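Local structure of TbpB (Actinobacillus pleuropneumoniae, 3HOL) at residues A[33-38]-A[127-132]; A[92-97]-A[155-160]; A[388-393]-A[454-459]. The protein binds transferrin as the surface lipoprotein of the bacterial transferrin receptor, probably as a step in taking iron from the host. One frame throughout, in Å; residues are numbered along the deposited sequence.

Interactions 1 and 2 adjoin in the N-lobe, their centres about 8 Å apart; interaction 3 lies in the C-lobe, on the opposite side of the chain's centre, its centre about 63 Å from that of interaction 1 and 68 Å from that of interaction 2. Interaction 1 is buried and made of van der Waals contacts between a loop and the end of a barrel strand. At the surface, interaction 2 has an arginine bonded to a glycine carbonyl, a bridging water, and a valine methyl against the histidine and guanidinium. Its segment 155-160 is hydrogen-bonded to both segments of interaction 1. Interaction 3, also at the surface, packs one leucine against a hairpin turn, combining apolar and backbone polar contacts.

Interaction 1: residues A[33-38]-A[127-132]; sequences KVPVSS and DFTSNA
Val-34 meets Thr-129 through its two methyl groups, which bracket the threonine hydroxyl: CG1 lies 3.4 Å and CG2 3.6 Å from Thr-129 OG1. That oxygen, anti to its backbone N (chi1 175°), is engaged on its own strand, donating to a lone pair of Ser-130 O at 3.0 Å, so the valine packs against a hydroxyl already tied down. Pro-35 comes next, its ring directed at the backbone of the other segment through CD, 3.4 Å from Ser-130 O, and CG, 4.0 Å from Asn-131 CA. Here the loop leading from strand 29-33 of the N-lobe handle sheet runs alongside the end of strand 119-133 of the N-lobe beta barrel, the two chain directions only 8° apart. The backbone of the loop 155-160 is hydrogen-bonded to both, to Pro-35 and Ser-37 on one segment and to Ser-130 on the other. The CB of Pro-35 also approaches Ala-132, whose methyl group reaches further along the loop to Ser-37. Ala-132 CB sits 3.5 Å from Ser-37 N and 3.6 Å from Ser-37 OG, in packing; the hydroxyl is hydrogen-bonded to Lys-155 O. Val-44 touches both Pro-35 and Ser-37.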
# COMPACT_ATOMS: atom_id res chain seq x y z
N LYS A 33 -19.28 6.71 10.73
CA LYS A 33 -20.60 6.65 11.39
C LYS A 33 -21.68 7.41 10.61
O LYS A 33 -21.44 8.51 10.05
CB LYS A 33 -20.49 7.21 12.79
CG LYS A 33 -21.71 6.94 13.63
CD LYS A 33 -21.47 7.23 15.14
CE LYS A 33 -20.76 8.55 15.38
NZ LYS A 33 -21.20 9.63 14.46
N VAL A 34 -22.86 6.80 10.55
CA VAL A 34 -24.00 7.44 9.89
C VAL A 34 -24.37 8.65 10.82
O VAL A 34 -24.53 8.46 12.03
CB VAL A 34 -25.16 6.40 9.75
CG1 VAL A 34 -26.47 7.07 9.28
CG2 VAL A 34 -24.76 5.27 8.79
N PRO A 35 -24.43 9.87 10.27
CA PRO A 35 -24.76 11.06 11.07
C PRO A 35 -26.19 11.03 11.60
O PRO A 35 -27.11 10.56 10.93
CB PRO A 35 -24.65 12.20 10.07
CG PRO A 35 -23.58 11.73 9.12
CD PRO A 35 -23.94 10.26 8.92
N VAL A 36 -26.36 11.61 12.78
CA VAL A 36 -27.66 11.76 13.43
C VAL A 36 -27.77 13.22 13.92
O VAL A 36 -26.85 13.73 14.57
CB VAL A 36 -27.77 10.76 14.61
CG1 VAL A 36 -28.99 11.08 15.51
CG2 VAL A 36 -27.82 9.29 14.06
N SER A 37 -28.83 13.89 13.55
CA SER A 37 -29.04 15.29 13.94
C SER A 37 -30.10 15.35 15.04
O SER A 37 -30.50 14.32 15.56
CB SER A 37 -29.44 16.13 12.73
OG SER A 37 -30.69 15.71 12.20
N SER A 38 -30.52 16.57 15.41
CA SER A 38 -31.54 16.76 16.46
C SER A 38 -32.16 18.13 16.28
O SER A 38 -31.65 18.94 15.50
CB SER A 38 -30.89 16.70 17.84
OG SER A 38 -30.04 17.83 17.99
N ASP A 127 -22.14 1.79 -2.01
CA ASP A 127 -23.00 2.01 -0.86
C ASP A 127 -22.70 3.43 -0.38
O ASP A 127 -21.70 4.03 -0.81
CB ASP A 127 -22.63 1.00 0.24
CG ASP A 127 -23.23 -0.38 -0.05
OD1 ASP A 127 -24.45 -0.49 0.06
OD2 ASP A 127 -22.45 -1.32 -0.37
N PHE A 128 -23.53 3.96 0.51
CA PHE A 128 -23.40 5.35 0.93
C PHE A 128 -24.14 5.58 2.21
O PHE A 128 -25.04 4.79 2.59
CB PHE A 128 -23.99 6.35 -0.12
CG PHE A 128 -25.49 6.15 -0.41
CD1 PHE A 128 -26.46 6.79 0.36
CD2 PHE A 128 -25.91 5.36 -1.47
CE1 PHE A 128 -27.84 6.59 0.10
CE2 PHE A 128 -27.27 5.16 -1.74
CZ PHE A 128 -28.23 5.79 -0.94
N THR A 129 -23.78 6.69 2.86
CA THR A 129 -24.67 7.29 3.87
C THR A 129 -24.81 8.77 3.56
O THR A 129 -23.82 9.41 3.18
CB THR A 129 -24.24 7.05 5.36
OG1 THR A 129 -25.12 7.78 6.24
CG2 THR A 129 -22.74 7.49 5.65
N SER A 130 -26.02 9.32 3.65
CA SER A 130 -26.12 10.79 3.56
C SER A 130 -25.78 11.42 4.90
O SER A 130 -25.48 10.74 5.89
CB SER A 130 -27.50 11.23 3.07
OG SER A 130 -28.41 11.14 4.16
N ASN A 131 -25.74 12.76 4.95
CA ASN A 131 -25.71 13.42 6.24
C ASN A 131 -27.14 13.48 6.80
O ASN A 131 -28.07 12.93 6.15
CB ASN A 131 -25.10 14.83 6.10
CG ASN A 131 -25.94 15.76 5.27
OD1 ASN A 131 -26.80 15.36 4.50
ND2 ASN A 131 -25.66 17.06 5.42
N ALA A 132 -27.31 14.12 7.96
CA ALA A 132 -28.62 14.29 8.61
C ALA A 132 -29.02 15.77 8.58
O ALA A 132 -28.27 16.62 9.07
CB ALA A 132 -28.61 13.77 10.07

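Interaction 2: residues A[92-97]-A[155-160]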
# COMPACT_ATOMS: atom_id res chain seq x y z
N GLY A 92 -31.46 -2.02 10.92
CA GLY A 92 -32.57 -1.90 9.95
C GLY A 92 -33.94 -1.59 10.56
O GLY A 92 -34.93 -1.47 9.85
N GLU A 93 -34.00 -1.47 11.87
CA GLU A 93 -35.24 -1.05 12.55
C GLU A 93 -34.80 -0.02 13.59
O GLU A 93 -35.07 -0.12 14.81
CB GLU A 93 -35.94 -2.27 13.20
CG GLU A 93 -36.70 -3.13 12.18
CD GLU A 93 -37.26 -4.43 12.80
OE1 GLU A 93 -37.33 -4.54 14.03
OE2 GLU A 93 -37.59 -5.36 12.05
N HIS A 94 -34.14 1.01 13.08
CA HIS A 94 -33.52 2.01 13.92
C HIS A 94 -34.61 2.86 14.63
O HIS A 94 -35.61 3.23 14.02
CB HIS A 94 -32.64 2.90 13.06
CG HIS A 94 -32.04 4.04 13.81
ND1 HIS A 94 -31.07 3.88 14.77
CD2 HIS A 94 -32.32 5.36 13.78
CE1 HIS A 94 -30.73 5.05 15.26
NE2 HIS A 94 -31.48 5.96 14.68
N SER A 95 -34.39 3.17 15.90
CA SER A 95 -35.37 3.90 16.71
C SER A 95 -34.59 4.58 17.83
O SER A 95 -33.64 4.00 18.37
CB SER A 95 -36.37 2.92 17.36
OG SER A 95 -37.49 3.66 17.90
N GLY A 96 -35.01 5.78 18.18
CA GLY A 96 -34.49 6.45 19.36
C GLY A 96 -33.07 6.98 19.13
O GLY A 96 -32.59 7.11 17.99
N SER A 97 -32.39 7.22 20.24
CA SER A 97 -31.08 7.85 20.20
C SER A 97 -29.93 6.84 20.03
O SER A 97 -28.78 7.23 19.96
CB SER A 97 -30.88 8.66 21.48
OG SER A 97 -30.99 7.80 22.60
N LYS A 155 -33.46 12.87 7.48
CA LYS A 155 -33.77 14.02 8.33
C LYS A 155 -33.07 13.95 9.66
O LYS A 155 -31.95 14.46 9.79
CB LYS A 155 -35.30 14.26 8.47
CG LYS A 155 -35.95 14.58 7.15
CD LYS A 155 -37.36 15.13 7.37
CE LYS A 155 -37.73 16.23 6.41
NZ LYS A 155 -39.03 16.86 6.83
N ARG A 156 -33.66 13.29 10.65
CA ARG A 156 -32.95 13.10 11.89
C ARG A 156 -31.77 12.12 11.77
O ARG A 156 -30.78 12.23 12.51
CB ARG A 156 -33.90 12.60 12.98
CG ARG A 156 -33.25 12.68 14.35
CD ARG A 156 -34.27 12.21 15.46
NE ARG A 156 -34.52 10.76 15.46
CZ ARG A 156 -33.71 9.83 15.95
NH1 ARG A 156 -34.08 8.59 15.88
NH2 ARG A 156 -32.50 10.11 16.49
N VAL A 157 -31.88 11.19 10.84
CA VAL A 157 -30.88 10.11 10.69
C VAL A 157 -30.44 10.01 9.23
O VAL A 157 -31.27 9.97 8.31
CB VAL A 157 -31.48 8.76 11.11
CG1 VAL A 157 -30.48 7.60 10.86
CG2 VAL A 157 -31.91 8.78 12.58
N GLY A 158 -29.13 9.90 8.99
CA GLY A 158 -28.64 9.83 7.62
C GLY A 158 -29.33 8.67 6.90
O GLY A 158 -29.54 7.61 7.52
N LEU A 159 -29.66 8.87 5.63
CA LEU A 159 -30.10 7.78 4.77
C LEU A 159 -28.92 6.89 4.35
O LEU A 159 -27.91 7.40 3.85
CB LEU A 159 -30.71 8.34 3.50
CG LEU A 159 -31.06 7.36 2.36
CD1 LEU A 159 -32.13 6.35 2.80
CD2 LEU A 159 -31.54 8.11 1.15
N VAL A 160 -29.08 5.57 4.51
CA VAL A 160 -28.06 4.58 4.12
C VAL A 160 -28.55 3.78 2.91
O VAL A 160 -29.74 3.51 2.82
CB VAL A 160 -27.74 3.61 5.27
CG1 VAL A 160 -26.44 2.83 5.01
CG2 VAL A 160 -27.54 4.40 6.61
O HOH W 1 -30.48 8.18 16.51
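Arg-156 grips the carbonyl oxygen of Gly-96 with the end of its guanidinium. NH1 makes the stronger bond, 3.0 Å to Gly-96 O with an N-H...O angle of 144°, and reaches the oxygen from above the carbonyl plane; the bond from NH2 to the same oxygen is weak. The side chain leaves the backbone extended and bends at chi3 (73°), which turns NE out of the line of the preceding carbons. A water joins the group: it accepts from Arg-156 NH2 at 2.8 Å, lies in the plane of the His-94 ring 3.0 Å from NE2, and appears to donate to Gly-96 O. The imidazole and guanidinium planes are 22° apart. Val-157 follows, meeting His-94 tip to tip, with CG2 3.5 Å from His-94 NE2 and 3.6 Å from CD2. The same methyl lies over the centre of one face of the Arg-156 guanidinium, 3.9 Å above its plane. This surface contact joins the loop between strands 84-91 and 101-107 of the N-lobe handle sheet to a loop of the N-lobe barrel, and Lys-100 packs against both His-94 and Val-157. The charge of Arg-156 near NE2 would be expected to disfavour a doubly protonated imidazole; the bond of NE2 to the water does not itself require one, because a water can donate or accept.

Interaction 3: residues A[388-393]-A[454-459]; sequences KENNWV and ALDSGS
A beta-hairpin of the C-lobe barrel, in which strand 375-387 turns back into strand 391-394, is met at its turn by the side chain of Leu-455. CD1 of the leucine touches both partners of the backbone bond that closes the turn, Lys-388 N to Asn-390 O: it lies 3.4 Å from Lys-388 N and equally near Asn-390 O. The methyl therefore packs against a polar pair that is already satisfied, and Lys-388 CB adds an apolar contact before the rest of that bent chain leads away. On the strand side, Leu-455 CD2 rests 3.7 Å from Trp-392 CB, while Leu-455 CB faces Asn-390 CB at 3.9 Å. Leu-455 CG stands anti to the carbonyl carbon (chi1 -72°); of the methyls beyond it, CD1 meets the turn and CD2 the start of the returning strand.

The partner segment is part of the long loop between barrel strands 441-447 and 470-477, so the contact brings this loop onto the hairpin end; Val-465 of the same loop and Val-386 of the hairpin also touch Leu-455. The leucine's backbone carbonyl takes part as well: Leu-455 O approaches the edge of the indole in the ring plane, 3.6 Å from Trp-392 CD1. Elsewhere the indole is held by a hydrogen bond from NE1 to Asp-423 and by an edge-to-face meeting with Phe-453.

Beyond the leucine, Asn-390 ND2 comes within 3.2 Å of Asp-456 CB in packing, and the amide plane is turned 85° from the carboxylate. The carboxylate instead accepts a bond from its own loop, Ser-459 OG reaching Asp-456 OD2 at 3.2 Å on the anti side, 35° out of the carboxylate plane.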
# COMPACT_ATOMS: atom_id res chain seq x y z
N LYS A 388 26.13 -19.69 11.11
CA LYS A 388 26.47 -21.10 11.10
C LYS A 388 26.64 -21.53 12.54
O LYS A 388 25.68 -21.45 13.31
CB LYS A 388 27.75 -21.34 10.32
CG LYS A 388 27.48 -21.93 8.99
CD LYS A 388 27.58 -23.41 9.00
CE LYS A 388 28.68 -23.85 8.07
NZ LYS A 388 28.88 -25.33 8.17
N GLU A 389 27.86 -21.94 12.93
CA GLU A 389 28.17 -22.08 14.38
C GLU A 389 28.20 -20.70 15.05
O GLU A 389 27.84 -20.53 16.21
CB GLU A 389 29.50 -22.80 14.62
CG GLU A 389 29.53 -24.19 14.09
CD GLU A 389 30.08 -24.28 12.69
OE1 GLU A 389 30.07 -23.26 11.96
OE2 GLU A 389 30.52 -25.38 12.30
N ASN A 390 28.63 -19.70 14.28
CA ASN A 390 28.78 -18.33 14.74
C ASN A 390 27.78 -17.40 14.03
O ASN A 390 27.11 -17.83 13.09
CB ASN A 390 30.18 -17.84 14.37
CG ASN A 390 31.25 -18.26 15.37
OD1 ASN A 390 30.96 -18.80 16.45
ND2 ASN A 390 32.51 -18.01 15.02
N ASN A 391 27.72 -16.14 14.45
CA ASN A 391 27.00 -15.09 13.69
C ASN A 391 27.93 -14.02 13.10
O ASN A 391 29.00 -13.76 13.66
CB ASN A 391 25.95 -14.39 14.56
CG ASN A 391 24.86 -15.31 15.02
OD1 ASN A 391 24.29 -16.10 14.23
ND2 ASN A 391 24.53 -15.24 16.32
N TRP A 392 27.51 -13.41 11.99
CA TRP A 392 28.27 -12.34 11.31
C TRP A 392 27.24 -11.37 10.75
O TRP A 392 26.18 -11.81 10.31
CB TRP A 392 29.08 -12.95 10.16
CG TRP A 392 29.82 -11.98 9.27
CD1 TRP A 392 31.16 -11.64 9.33
CD2 TRP A 392 29.29 -11.27 8.12
NE1 TRP A 392 31.48 -10.76 8.32
CE2 TRP A 392 30.35 -10.51 7.57
CE3 TRP A 392 28.02 -11.19 7.51
CZ2 TRP A 392 30.18 -9.68 6.44
CZ3 TRP A 392 27.86 -10.36 6.39
CH2 TRP A 392 28.93 -9.62 5.87
N VAL A 393 27.55 -10.08 10.77
CA VAL A 393 26.60 -9.05 10.30
C VAL A 393 27.27 -7.99 9.42
O VAL A 393 28.49 -7.70 9.53
CB VAL A 393 25.81 -8.33 11.46
CG1 VAL A 393 25.10 -9.34 12.40
CG2 VAL A 393 26.71 -7.40 12.27
N ALA A 454 35.18 -16.75 6.61
CA ALA A 454 35.15 -17.10 8.03
C ALA A 454 34.19 -16.20 8.78
O ALA A 454 34.24 -14.99 8.63
CB ALA A 454 36.56 -17.05 8.66
N LEU A 455 33.30 -16.78 9.58
CA LEU A 455 32.29 -15.98 10.29
C LEU A 455 32.82 -15.18 11.47
O LEU A 455 32.33 -14.06 11.76
CB LEU A 455 31.08 -16.84 10.69
CG LEU A 455 30.15 -17.28 9.55
CD1 LEU A 455 28.84 -17.81 10.12
CD2 LEU A 455 29.87 -16.16 8.54
N ASP A 456 33.82 -15.72 12.16
CA ASP A 456 34.56 -14.94 13.15
C ASP A 456 35.95 -14.61 12.60
O ASP A 456 36.79 -15.50 12.41
CB ASP A 456 34.65 -15.67 14.48
CG ASP A 456 34.97 -14.74 15.65
OD1 ASP A 456 34.76 -13.51 15.52
OD2 ASP A 456 35.43 -15.24 16.70
N SER A 457 36.18 -13.32 12.32
CA SER A 457 37.40 -12.84 11.67
C SER A 457 38.64 -12.93 12.58
O SER A 457 39.77 -12.70 12.12
CB SER A 457 37.21 -11.41 11.12
N GLY A 458 38.41 -13.28 13.85
CA GLY A 458 39.48 -13.52 14.83
C GLY A 458 39.88 -14.97 15.09
O GLY A 458 41.06 -15.26 15.33
N SER A 459 38.91 -15.90 15.07
CA SER A 459 39.20 -17.33 15.35
C SER A 459 39.31 -18.16 14.06
O SER A 459 38.61 -17.89 13.08
CB SER A 459 38.12 -17.92 16.27
OG SER A 459 37.88 -17.11 17.41